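Local coordinates for probable disease resistance protein At5g66900 (Arabidopsis thaliana, PDB 7L7W) that probably acts in plant immunity as a helper receptor that forms calcium-permeable, nonselective cation channels, its N-terminal RPW8-like domain being a four-helix bundle, at residues L23-V27 with I79-D83; D29-K33 with V45-E49; A36-L40 with Y100-I104; I50-L54 with M111-I117. The protein carries 2 engineered substitutions. All coordinates share one frame; numbering follows the deposited sequence. Where two conformers were deposited one is given.

Contact 1 of 4, residues L23-V27 with I79-D83; sequences LLKVV and IERAD. With NI (nickel (II) ion), chain B.
Leu23 and Ile79 open the interface between helices 20-32 and 70-88, with Leu23 CD2 resting 3.4 Å from Ile79 CG2. The leucine's two methyls part: CD2 goes to the isoleucine methyl, while CD1 turns to the carboxylates and lies 3.5 Å from Glu80 OE1. One turn on, Val27 divides its branches in the same manner. Its CG1 meets Ala82 CB at 3.8 Å, and its CG2 lies 3.7 Å from Asp83 CB. The short segments run in nearly the same direction, their axes 28° apart and 9.7 Å from each other at closest approach.

Outside this apolar seam sits a nickel ion. Asp83 OD2 binds it at 2.1 Å, and Glu80 grips it with both oxygens, OE1 at 2.2 Å and the more distant OE2 at 2.6 Å. The glutamate starts out pointing away from helix 20-32, but a bend at chi2 (-61°) folds the carboxylate back beside Leu23. Deeper in the bundle, Leu24 rests on Met48 and Leu51 of helix 38-60, and Ala82 on Met111 of helix 97-114.

The chemistry is thus split in two. Carbon contacts join the helices, whereas the metal links two carboxylates three residues apart on helix 70-88 and probably offsets the repulsion between them.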
loop_
_atom_site.group_PDB
_atom_site.type_symbol
_atom_site.label_atom_id
_atom_site.label_comp_id
_atom_site.label_asym_id
_atom_site.label_seq_id
_atom_site.Cartn_x
_atom_site.Cartn_y
_atom_site.Cartn_z
ATOM N N LEU A 23 -14.904 17.800 -21.513
ATOM C CA LEU A 23 -14.992 16.939 -20.347
ATOM C C LEU A 23 -13.941 15.832 -20.368
ATOM O O LEU A 23 -13.532 15.359 -19.308
ATOM C CB LEU A 23 -16.405 16.372 -20.246
ATOM C CG LEU A 23 -16.653 15.243 -19.252
ATOM C CD1 LEU A 23 -16.961 15.844 -17.897
ATOM C CD2 LEU A 23 -17.840 14.385 -19.710
ATOM N N LEU A 24 -13.468 15.422 -21.545
ATOM C CA LEU A 24 -12.410 14.416 -21.557
ATOM C C LEU A 24 -11.038 15.025 -21.268
ATOM O O LEU A 24 -10.203 14.394 -20.606
ATOM C CB LEU A 24 -12.389 13.682 -22.895
ATOM C CG LEU A 24 -11.411 12.506 -22.904
ATOM C CD1 LEU A 24 -11.705 11.512 -21.748
ATOM C CD2 LEU A 24 -11.464 11.816 -24.252
ATOM N N LYS A 25 -10.777 16.237 -21.765
ATOM C CA LYS A 25 -9.499 16.872 -21.487
ATOM C C LYS A 25 -9.345 17.150 -20.001
ATOM O O LYS A 25 -8.230 17.052 -19.457
ATOM C CB LYS A 25 -9.359 18.166 -22.294
ATOM C CG LYS A 25 -7.973 18.827 -22.205
ATOM C CD LYS A 25 -7.045 18.368 -23.331
ATOM C CE LYS A 25 -5.586 18.424 -22.905
ATOM N NZ LYS A 25 -4.753 17.644 -23.860
ATOM N N VAL A 26 -10.448 17.488 -19.323
ATOM C CA VAL A 26 -10.352 17.692 -17.877
ATOM C C VAL A 26 -9.887 16.410 -17.192
ATOM O O VAL A 26 -8.977 16.419 -16.348
ATOM C CB VAL A 26 -11.692 18.167 -17.294
ATOM C CG1 VAL A 26 -11.638 18.078 -15.769
ATOM C CG2 VAL A 26 -12.007 19.578 -17.741
ATOM N N VAL A 27 -10.509 15.285 -17.555
ATOM C CA VAL A 27 -10.196 14.013 -16.916
ATOM C C VAL A 27 -8.753 13.606 -17.214
ATOM O O VAL A 27 -8.066 13.030 -16.356
ATOM C CB VAL A 27 -11.221 12.946 -17.359
ATOM C CG1 VAL A 27 -10.913 11.573 -16.749
ATOM C CG2 VAL A 27 -12.634 13.379 -16.959
ATOM N N ILE A 79 -17.094 8.410 -19.765
ATOM C CA ILE A 79 -16.211 9.515 -19.402
ATOM C C ILE A 79 -16.518 9.994 -17.986
ATOM O O ILE A 79 -15.611 10.393 -17.244
ATOM C CB ILE A 79 -16.334 10.648 -20.434
ATOM C CG1 ILE A 79 -15.842 10.173 -21.799
ATOM C CG2 ILE A 79 -15.527 11.851 -20.015
ATOM C CD1 ILE A 79 -16.173 11.136 -22.964
ATOM N N GLU A 80 -17.786 9.907 -17.559
ATOM C CA GLU A 80 -18.117 10.333 -16.203
ATOM C C GLU A 80 -17.667 9.321 -15.155
ATOM O O GLU A 80 -17.321 9.713 -14.032
ATOM C CB GLU A 80 -19.607 10.608 -16.080
ATOM C CG GLU A 80 -19.939 12.062 -16.364
ATOM C CD GLU A 80 -19.265 13.025 -15.395
ATOM O OE1 GLU A 80 -18.106 13.426 -15.665
ATOM O OE2 GLU A 80 -19.900 13.395 -14.377
ATOM N N ARG A 81 -17.640 8.028 -15.491
ATOM C CA ARG A 81 -17.016 7.076 -14.571
ATOM C C ARG A 81 -15.520 7.353 -14.426
ATOM O O ARG A 81 -14.980 7.318 -13.311
ATOM C CB ARG A 81 -17.264 5.652 -15.044
ATOM C CG ARG A 81 -18.727 5.231 -14.855
ATOM C CD ARG A 81 -19.129 4.157 -15.837
ATOM N NE ARG A 81 -18.176 3.053 -15.812
ATOM C CZ ARG A 81 -17.962 2.223 -16.831
ATOM N NH1 ARG A 81 -18.635 2.378 -17.977
ATOM N NH2 ARG A 81 -17.064 1.244 -16.705
ATOM N N ALA A 82 -14.832 7.653 -15.537
ATOM C CA ALA A 82 -13.429 8.039 -15.404
ATOM C C ALA A 82 -13.290 9.273 -14.519
ATOM O O ALA A 82 -12.402 9.333 -13.661
ATOM C CB ALA A 82 -12.788 8.278 -16.770
ATOM N N ASP A 83 -14.174 10.257 -14.696
ATOM C CA ASP A 83 -14.089 11.487 -13.912
ATOM C C ASP A 83 -14.240 11.193 -12.424
ATOM O O ASP A 83 -13.415 11.618 -11.602
ATOM C CB ASP A 83 -15.158 12.473 -14.398
ATOM C CG ASP A 83 -14.925 13.903 -13.917
ATOM O OD1 ASP A 83 -13.948 14.147 -13.193
ATOM O OD2 ASP A 83 -15.723 14.798 -14.283
HETATM NI NI NI B . -17.725 14.623 -13.809
#

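Contact 2 of 4, residues D29-K33 with V45-E49; sequences DEAKK and VSTME
Lys32 reaches over Val45 to Glu49, so one side chain supplies both the apolar and the ionic part of this contact. Its CB leaves helix 20-32 without facing the partner segment directly, and the first touch comes at CG, which lies 4.0 Å from Val45 CG1. From there the chain is fully extended (chi2 177°, chi3 178°), and CD carries it past the valine at about a right angle to that side chain. CE then comes within 3.3 Å of Glu49 OE2, and NZ completes the reach with a hydrogen bond of 2.7 Å to the same OE2, forming a salt bridge. The ammonium group approaches from above the carboxylate plane, 36° out of it. Glu49 is itself extended beyond CG, and the two long chains meet from opposite directions.

Beneath this bridge the packing is wholly apolar. Ala31 CB, directed at helix 38-60, meets Val45 CG1 at 3.6 Å and the methyl CE of Met48 at 4.0 Å. Val45 CG1 therefore serves both neighbours, the alanine on the buried side and the lysine stem on the outer one. Met48 continues inward to Val27, while Ala31 also rests on Val86 of helix 70-88.

Two successive helices are thereby joined at two depths. A small buried residue permits close approach of the backbones, and a partly exposed ion pair spans the wider gap outside. A second nickel ion, about 4 Å from the Glu49 side chain, would probably favour the ionised form of its carboxylate, as Lys32 would.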
loop_
_atom_site.group_PDB
_atom_site.type_symbol
_atom_site.label_atom_id
_atom_site.label_comp_id
_atom_site.label_asym_id
_atom_site.label_seq_id
_atom_site.Cartn_x
_atom_site.Cartn_y
_atom_site.Cartn_z
ATOM N N ASP A 29 -6.168 15.750 -17.806
ATOM C CA ASP A 29 -5.258 16.608 -17.060
ATOM C C ASP A 29 -5.258 16.270 -15.580
ATOM O O ASP A 29 -4.237 16.453 -14.905
ATOM C CB ASP A 29 -5.623 18.075 -17.274
ATOM C CG ASP A 29 -5.574 18.478 -18.739
ATOM O OD1 ASP A 29 -4.671 17.990 -19.464
ATOM O OD2 ASP A 29 -6.456 19.263 -19.160
ATOM N N GLU A 30 -6.383 15.772 -15.059
ATOM C CA GLU A 30 -6.420 15.343 -13.666
ATOM C C GLU A 30 -5.728 14.000 -13.472
ATOM O O GLU A 30 -5.062 13.793 -12.455
ATOM C CB GLU A 30 -7.857 15.266 -13.141
ATOM C CG GLU A 30 -8.540 16.607 -12.931
ATOM C CD GLU A 30 -7.812 17.535 -11.972
ATOM O OE1 GLU A 30 -7.010 17.064 -11.116
ATOM O OE2 GLU A 30 -8.037 18.762 -12.093
ATOM N N ALA A 31 -5.893 13.064 -14.411
ATOM C CA ALA A 31 -5.262 11.758 -14.241
ATOM C C ALA A 31 -3.754 11.863 -14.354
ATOM O O ALA A 31 -3.023 11.171 -13.636
ATOM C CB ALA A 31 -5.780 10.769 -15.276
ATOM N N LYS A 32 -3.267 12.718 -15.260
ATOM C CA LYS A 32 -1.833 12.801 -15.503
ATOM C C LYS A 32 -1.072 13.164 -14.226
ATOM O O LYS A 32 0.078 12.734 -14.048
ATOM C CB LYS A 32 -1.559 13.804 -16.625
ATOM C CG LYS A 32 -1.530 13.176 -18.007
ATOM C CD LYS A 32 -1.315 14.226 -19.092
ATOM C CE LYS A 32 -1.237 13.593 -20.477
ATOM N NZ LYS A 32 -1.334 14.601 -21.569
ATOM N N LYS A 33 -1.720 13.895 -13.304
ATOM C CA LYS A 33 -1.057 14.367 -12.091
ATOM C C LYS A 33 -0.521 13.220 -11.229
ATOM O O LYS A 33 0.459 13.407 -10.501
ATOM C CB LYS A 33 -2.018 15.238 -11.273
ATOM C CG LYS A 33 -2.402 16.565 -11.922
ATOM C CD LYS A 33 -3.344 17.383 -11.040
ATOM C CE LYS A 33 -4.070 18.480 -11.833
ATOM N NZ LYS A 33 -5.157 19.125 -11.019
ATOM N N VAL A 45 -4.524 7.335 -19.232
ATOM C CA VAL A 45 -4.412 8.523 -20.074
ATOM C C VAL A 45 -4.004 8.134 -21.488
ATOM O O VAL A 45 -4.362 8.829 -22.443
ATOM C CB VAL A 45 -3.465 9.603 -19.515
ATOM C CG1 VAL A 45 -3.662 9.795 -18.029
ATOM C CG2 VAL A 45 -2.043 9.330 -19.901
ATOM N N SER A 46 -3.310 7.010 -21.675
ATOM C CA SER A 46 -3.026 6.596 -23.046
ATOM C C SER A 46 -4.318 6.244 -23.775
ATOM O O SER A 46 -4.545 6.679 -24.918
ATOM C CB SER A 46 -2.063 5.415 -23.075
ATOM O OG SER A 46 -2.786 4.208 -23.241
ATOM N N THR A 47 -5.188 5.457 -23.128
ATOM C CA THR A 47 -6.466 5.156 -23.758
ATOM C C THR A 47 -7.280 6.422 -24.007
ATOM O O THR A 47 -7.843 6.603 -25.092
ATOM C CB THR A 47 -7.261 4.170 -22.918
ATOM O OG1 THR A 47 -6.749 2.852 -23.143
ATOM C CG2 THR A 47 -8.735 4.208 -23.306
ATOM N N MET A 48 -7.319 7.324 -23.028
ATOM C CA MET A 48 -8.101 8.547 -23.178
ATOM C C MET A 48 -7.524 9.465 -24.256
ATOM O O MET A 48 -8.270 10.208 -24.899
ATOM C CB MET A 48 -8.184 9.285 -21.836
ATOM C CG MET A 48 -9.117 8.615 -20.813
ATOM S SD MET A 48 -9.402 9.563 -19.279
ATOM C CE MET A 48 -7.762 9.620 -18.534
ATOM N N GLU A 49 -6.216 9.423 -24.485
ATOM C CA GLU A 49 -5.636 10.245 -25.532
ATOM C C GLU A 49 -5.895 9.649 -26.906
ATOM O O GLU A 49 -5.983 10.397 -27.887
ATOM C CB GLU A 49 -4.143 10.451 -25.264
ATOM C CG GLU A 49 -3.917 11.514 -24.182
ATOM C CD GLU A 49 -2.454 11.763 -23.834
ATOM O OE1 GLU A 49 -1.659 10.787 -23.752
ATOM O OE2 GLU A 49 -2.109 12.950 -23.610
#

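Contact 3 of 4, residues A36-L40 with Y100-I104; sequences AFKPL and YTRKI
Phe37 and Tyr100 meet because both hold CG anti to the backbone N (chi1 -172° and 178°), which sends each ring across the gap between the segments. Phe37 CE2 arrives at the edge of the tyrosine ring, in its plane, 3.8 Å from Tyr100 CE2. The neighbouring atom, Phe37 CZ, lies 3.7 Å from Thr101 OG1, which sits at the phenylalanine's edge. Each ring is also covered on one face from its own segment: Pro39 CD stands 3.9 Å above the centre of the Phe37 ring, and Ile104 CG1 lies over the rim of Tyr100.

Farther along the tyrosine, Leu40 CD1 packs 3.7 Å from Tyr100 OH. That hydroxyl is hydrogen-bonded to the Ala85 carbonyl oxygen of helix 70-88, which fixes the ring's far end, while Thr101 OG1 bonds to the carbonyl oxygen of Glu97, an engineered residue. Below the rings, Ile104 CG2 lies 3.8 Å from Pro39 O. Phe89 stacks on Phe37 and also meets Tyr100, and Tyr95 of a second subunit packs against Phe37.

Phe37 occupies the N-cap of helix 38-60, and Pro39 follows in the first turn, where a backbone lacking an amide hydrogen is readily accommodated. An aromatic cluster thus closes one end of the four-helix bundle, where helix 38-60 starts against helix 97-114.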
loop_
_atom_site.group_PDB
_atom_site.type_symbol
_atom_site.label_atom_id
_atom_site.label_comp_id
_atom_site.label_asym_id
_atom_site.label_seq_id
_atom_site.Cartn_x
_atom_site.Cartn_y
_atom_site.Cartn_z
ATOM N N ALA A 36 3.056 8.657 -10.223
ATOM C CA ALA A 36 3.541 7.448 -9.558
ATOM C C ALA A 36 2.637 6.247 -9.800
ATOM O O ALA A 36 3.128 5.113 -9.841
ATOM C CB ALA A 36 3.697 7.684 -8.060
ATOM N N PHE A 37 1.326 6.470 -9.994
ATOM C CA PHE A 37 0.333 5.393 -10.105
ATOM C C PHE A 37 0.041 5.158 -11.583
ATOM O O PHE A 37 -0.683 5.930 -12.219
ATOM C CB PHE A 37 -0.936 5.734 -9.324
ATOM C CG PHE A 37 -1.926 4.593 -9.236
ATOM C CD1 PHE A 37 -1.605 3.426 -8.549
ATOM C CD2 PHE A 37 -3.184 4.684 -9.854
ATOM C CE1 PHE A 37 -2.519 2.374 -8.479
ATOM C CE2 PHE A 37 -4.094 3.639 -9.780
ATOM C CZ PHE A 37 -3.763 2.482 -9.097
ATOM N N LYS A 38 0.597 4.080 -12.128
ATOM C CA LYS A 38 0.637 3.919 -13.578
ATOM C C LYS A 38 -0.701 3.553 -14.215
ATOM O O LYS A 38 -0.964 4.016 -15.334
ATOM C CB LYS A 38 1.689 2.882 -13.966
ATOM C CG LYS A 38 3.118 3.301 -13.600
ATOM C CD LYS A 38 3.349 4.780 -13.833
ATOM C CE LYS A 38 4.824 5.126 -13.729
ATOM N NZ LYS A 38 5.107 6.499 -14.278
ATOM N N PRO A 39 -1.561 2.726 -13.587
ATOM C CA PRO A 39 -2.889 2.481 -14.190
ATOM C C PRO A 39 -3.636 3.756 -14.519
ATOM O O PRO A 39 -4.411 3.789 -15.484
ATOM C CB PRO A 39 -3.623 1.666 -13.114
ATOM C CG PRO A 39 -2.527 0.932 -12.401
ATOM C CD PRO A 39 -1.350 1.887 -12.387
ATOM N N LEU A 40 -3.413 4.824 -13.756
ATOM C CA LEU A 40 -4.006 6.106 -14.103
ATOM C C LEU A 40 -3.160 6.848 -15.138
ATOM O O LEU A 40 -3.606 7.072 -16.268
ATOM C CB LEU A 40 -4.192 6.955 -12.842
ATOM C CG LEU A 40 -5.520 6.761 -12.103
ATOM C CD1 LEU A 40 -5.639 7.746 -10.956
ATOM C CD2 LEU A 40 -6.722 6.900 -13.054
ATOM N N TYR A 100 -9.695 -0.952 -6.806
ATOM C CA TYR A 100 -9.766 0.242 -7.626
ATOM C C TYR A 100 -9.120 -0.016 -8.971
ATOM O O TYR A 100 -9.658 0.380 -10.014
ATOM C CB TYR A 100 -9.098 1.394 -6.895
ATOM C CG TYR A 100 -9.034 2.707 -7.627
ATOM C CD1 TYR A 100 -10.089 3.606 -7.577
ATOM C CD2 TYR A 100 -7.883 3.079 -8.327
ATOM C CE1 TYR A 100 -10.011 4.828 -8.231
ATOM C CE2 TYR A 100 -7.797 4.288 -8.972
ATOM C CZ TYR A 100 -8.857 5.163 -8.925
ATOM O OH TYR A 100 -8.767 6.379 -9.581
ATOM N N THR A 101 -8.026 -0.778 -8.983
ATOM C CA THR A 101 -7.366 -0.986 -10.257
ATOM C C THR A 101 -8.286 -1.724 -11.216
ATOM O O THR A 101 -8.430 -1.313 -12.374
ATOM C CB THR A 101 -6.049 -1.711 -10.058
ATOM O OG1 THR A 101 -5.212 -0.908 -9.219
ATOM C CG2 THR A 101 -5.345 -1.878 -11.392
ATOM N N ARG A 102 -9.004 -2.741 -10.718
ATOM C CA ARG A 102 -9.941 -3.464 -11.574
ATOM C C ARG A 102 -10.965 -2.505 -12.162
ATOM O O ARG A 102 -11.182 -2.486 -13.382
ATOM C CB ARG A 102 -10.630 -4.596 -10.796
ATOM C CG ARG A 102 -9.705 -5.755 -10.383
ATOM C CD ARG A 102 -8.525 -5.945 -11.360
ATOM N NE ARG A 102 -7.404 -6.688 -10.770
ATOM C CZ ARG A 102 -6.300 -6.125 -10.286
ATOM N NH1 ARG A 102 -6.166 -4.810 -10.328
ATOM N NH2 ARG A 102 -5.327 -6.868 -9.760
ATOM N N LYS A 103 -11.534 -1.637 -11.318
ATOM C CA LYS A 103 -12.478 -0.628 -11.791
ATOM C C LYS A 103 -11.846 0.231 -12.890
ATOM O O LYS A 103 -12.403 0.370 -13.987
ATOM C CB LYS A 103 -12.916 0.204 -10.587
ATOM C CG LYS A 103 -13.987 1.243 -10.762
ATOM C CD LYS A 103 -14.343 1.871 -9.385
ATOM C CE LYS A 103 -14.314 0.806 -8.257
ATOM N NZ LYS A 103 -15.288 1.036 -7.129
ATOM N N ILE A 104 -10.632 0.739 -12.647
ATOM C CA ILE A 104 -9.969 1.578 -13.643
ATOM C C ILE A 104 -9.779 0.802 -14.935
ATOM O O ILE A 104 -10.044 1.315 -16.033
ATOM C CB ILE A 104 -8.630 2.110 -13.105
ATOM C CG1 ILE A 104 -8.895 3.091 -11.981
ATOM C CG2 ILE A 104 -7.885 2.837 -14.182
ATOM C CD1 ILE A 104 -9.976 4.073 -12.326
#

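Contact 4 of 4, residues I50-L54 with M111-I117; sequences ILFPL and MLKFCQI
Leu51 and Cys115 form the compact centre of this interface, with the sulfur SG seated 3.6 Å from Leu51 CB. The leucine then divides: CD1 goes to Phe114 CD2 at 3.9 Å, and CD2 to Met111 CG at 4.0 Å. Leu54, one turn later, thrusts CD2 in plane against the edge of the Phe114 ring, 3.5 Å from CE2. Its other methyl, CD1, meets Ile117 CG2 at 3.7 Å. With CG anti to the backbone N (chi1 -171°), Phe114 turns its ring inward, where Glu74 and Leu75 of helix 70-88 also touch it.

Toward solvent the fit relaxes. Exposed Ile50 makes the outer, looser contacts: it touches Cys115 SG through CG2 at 4.0 Å, and its CD1 only approaches Leu112 CD2, at 4.3 Å.

Helix 97-114 ends here in a type I beta turn from Phe114 to Ile117, which brings Ile117 CG2 to Leu54 while the end of that side chain leads away; helix 38-60 is kinked at Pro53. The result is an apolar layer between the second and fourth helices of a four-helix bundle, bordered by the turn that ends helix 97-114.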
loop_
_atom_site.group_PDB
_atom_site.type_symbol
_atom_site.label_atom_id
_atom_site.label_comp_id
_atom_site.label_asym_id
_atom_site.label_seq_id
_atom_site.Cartn_x
_atom_site.Cartn_y
_atom_site.Cartn_z
ATOM N N ILE A 50 -6.031 8.320 -26.987
ATOM C CA ILE A 50 -6.557 7.701 -28.208
ATOM C C ILE A 50 -7.990 8.161 -28.464
ATOM O O ILE A 50 -8.369 8.507 -29.590
ATOM C CB ILE A 50 -6.506 6.168 -28.106
ATOM C CG1 ILE A 50 -5.078 5.646 -28.073
ATOM C CG2 ILE A 50 -7.322 5.528 -29.234
ATOM C CD1 ILE A 50 -5.023 4.183 -27.630
ATOM N N LEU A 51 -8.823 8.118 -27.424
ATOM C CA LEU A 51 -10.233 8.453 -27.586
ATOM C C LEU A 51 -10.461 9.945 -27.837
ATOM O O LEU A 51 -11.502 10.312 -28.390
ATOM C CB LEU A 51 -11.003 7.984 -26.349
ATOM C CG LEU A 51 -12.415 8.512 -26.084
ATOM C CD1 LEU A 51 -13.440 7.735 -26.918
ATOM C CD2 LEU A 51 -12.751 8.452 -24.593
ATOM N N PHE A 52 -9.509 10.801 -27.461
ATOM C CA PHE A 52 -9.727 12.248 -27.497
ATOM C C PHE A 52 -10.023 12.821 -28.886
ATOM O O PHE A 52 -10.919 13.678 -28.995
ATOM C CB PHE A 52 -8.518 12.946 -26.861
ATOM C CG PHE A 52 -8.679 14.416 -26.760
ATOM C CD1 PHE A 52 -9.501 14.963 -25.794
ATOM C CD2 PHE A 52 -8.045 15.259 -27.656
ATOM C CE1 PHE A 52 -9.678 16.336 -25.703
ATOM C CE2 PHE A 52 -8.212 16.636 -27.571
ATOM C CZ PHE A 52 -9.031 17.175 -26.591
ATOM N N PRO A 53 -9.316 12.452 -29.955
ATOM C CA PRO A 53 -9.675 13.017 -31.264
ATOM C C PRO A 53 -11.054 12.575 -31.726
ATOM O O PRO A 53 -11.761 13.329 -32.414
ATOM C CB PRO A 53 -8.572 12.485 -32.191
ATOM C CG PRO A 53 -7.498 12.038 -31.290
ATOM C CD PRO A 53 -8.184 11.528 -30.077
ATOM N N LEU A 54 -11.455 11.359 -31.368
ATOM C CA LEU A 54 -12.795 10.896 -31.702
ATOM C C LEU A 54 -13.853 11.750 -31.013
ATOM O O LEU A 54 -14.901 12.051 -31.600
ATOM C CB LEU A 54 -12.930 9.429 -31.323
ATOM C CG LEU A 54 -14.215 8.728 -31.692
ATOM C CD1 LEU A 54 -13.859 7.491 -32.485
ATOM C CD2 LEU A 54 -14.916 8.347 -30.412
ATOM N N MET A 111 -13.662 2.338 -22.856
ATOM C CA MET A 111 -13.267 3.434 -23.729
ATOM C C MET A 111 -12.700 2.886 -25.024
ATOM O O MET A 111 -13.100 3.309 -26.119
ATOM C CB MET A 111 -12.259 4.338 -23.024
ATOM C CG MET A 111 -12.903 5.368 -22.118
ATOM S SD MET A 111 -11.718 6.297 -21.130
ATOM C CE MET A 111 -12.796 7.521 -20.380
ATOM N N LEU A 112 -11.849 1.863 -24.918
ATOM C CA LEU A 112 -11.244 1.309 -26.117
ATOM C C LEU A 112 -12.307 0.754 -27.056
ATOM O O LEU A 112 -12.275 1.030 -28.263
ATOM C CB LEU A 112 -10.222 0.237 -25.750
ATOM C CG LEU A 112 -8.917 0.828 -25.210
ATOM C CD1 LEU A 112 -7.868 -0.249 -25.052
ATOM C CD2 LEU A 112 -8.402 1.960 -26.088
ATOM N N LYS A 113 -13.285 0.013 -26.522
ATOM C CA LYS A 113 -14.294 -0.534 -27.425
ATOM C C LYS A 113 -15.081 0.585 -28.091
ATOM O O LYS A 113 -15.409 0.497 -29.279
ATOM C CB LYS A 113 -15.240 -1.491 -26.698
ATOM C CG LYS A 113 -16.158 -2.231 -27.680
ATOM C CD LYS A 113 -17.541 -2.525 -27.096
ATOM C CE LYS A 113 -18.302 -1.239 -26.757
ATOM N NZ LYS A 113 -19.358 -0.888 -27.757
ATOM N N PHE A 114 -15.320 1.672 -27.362
ATOM C CA PHE A 114 -16.034 2.790 -27.947
ATOM C C PHE A 114 -15.278 3.379 -29.128
ATOM O O PHE A 114 -15.896 3.893 -30.063
ATOM C CB PHE A 114 -16.282 3.854 -26.891
ATOM C CG PHE A 114 -17.191 4.924 -27.352
ATOM C CD1 PHE A 114 -18.550 4.842 -27.092
ATOM C CD2 PHE A 114 -16.703 6.000 -28.086
ATOM C CE1 PHE A 114 -19.413 5.829 -27.548
ATOM C CE2 PHE A 114 -17.562 6.993 -28.554
ATOM C CZ PHE A 114 -18.922 6.907 -28.281
ATOM N N CYS A 115 -13.949 3.308 -29.113
ATOM C CA CYS A 115 -13.167 3.844 -30.221
ATOM C C CYS A 115 -13.353 3.065 -31.520
ATOM O O CYS A 115 -12.729 3.431 -32.520
ATOM C CB CYS A 115 -11.690 3.873 -29.836
ATOM S SG CYS A 115 -11.275 5.101 -28.560
ATOM N N GLN A 116 -14.173 2.007 -31.528
ATOM C CA GLN A 116 -14.575 1.317 -32.749
ATOM C C GLN A 116 -15.959 1.760 -33.232
ATOM O O GLN A 116 -16.637 1.017 -33.953
ATOM C CB GLN A 116 -14.560 -0.202 -32.543
ATOM C CG GLN A 116 -13.382 -0.740 -31.734
ATOM C CD GLN A 116 -12.036 -0.464 -32.393
ATOM O OE1 GLN A 116 -11.886 -0.620 -33.610
ATOM N NE2 GLN A 116 -11.045 -0.068 -31.588
ATOM N N ILE A 117 -16.397 2.937 -32.826
ATOM C CA ILE A 117 -17.713 3.420 -33.201
ATOM C C ILE A 117 -17.692 3.837 -34.668
ATOM O O ILE A 117 -16.731 4.452 -35.148
ATOM C CB ILE A 117 -18.127 4.575 -32.271
ATOM C CG1 ILE A 117 -19.572 5.010 -32.542
ATOM C CG2 ILE A 117 -17.140 5.736 -32.359
ATOM C CD1 ILE A 117 -20.571 4.354 -31.625
#

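Overall arrangement
Four helices, 20-32, 38-60, 70-88 and 97-114, make up the bundle, and the four contacts sample three of its pairings. Contact 2 joins the first two helices, contact 1 the first and third, and contacts 3 and 4 the second and fourth. The last two have centres about 19 Å apart and so hold that pair at two levels. Contacts 1, 2 and 4 touch one another and form a continuous core; contact 3, at one end, meets contact 2 through a probable hydrogen bond from Val45 N to Leu40 O. Along the chain contact 2 closes before contact 4 opens, whereas contact 3 interleaves with all the others, as 1 does with 4, tying distant sequence parts together in this RPW8-like domain.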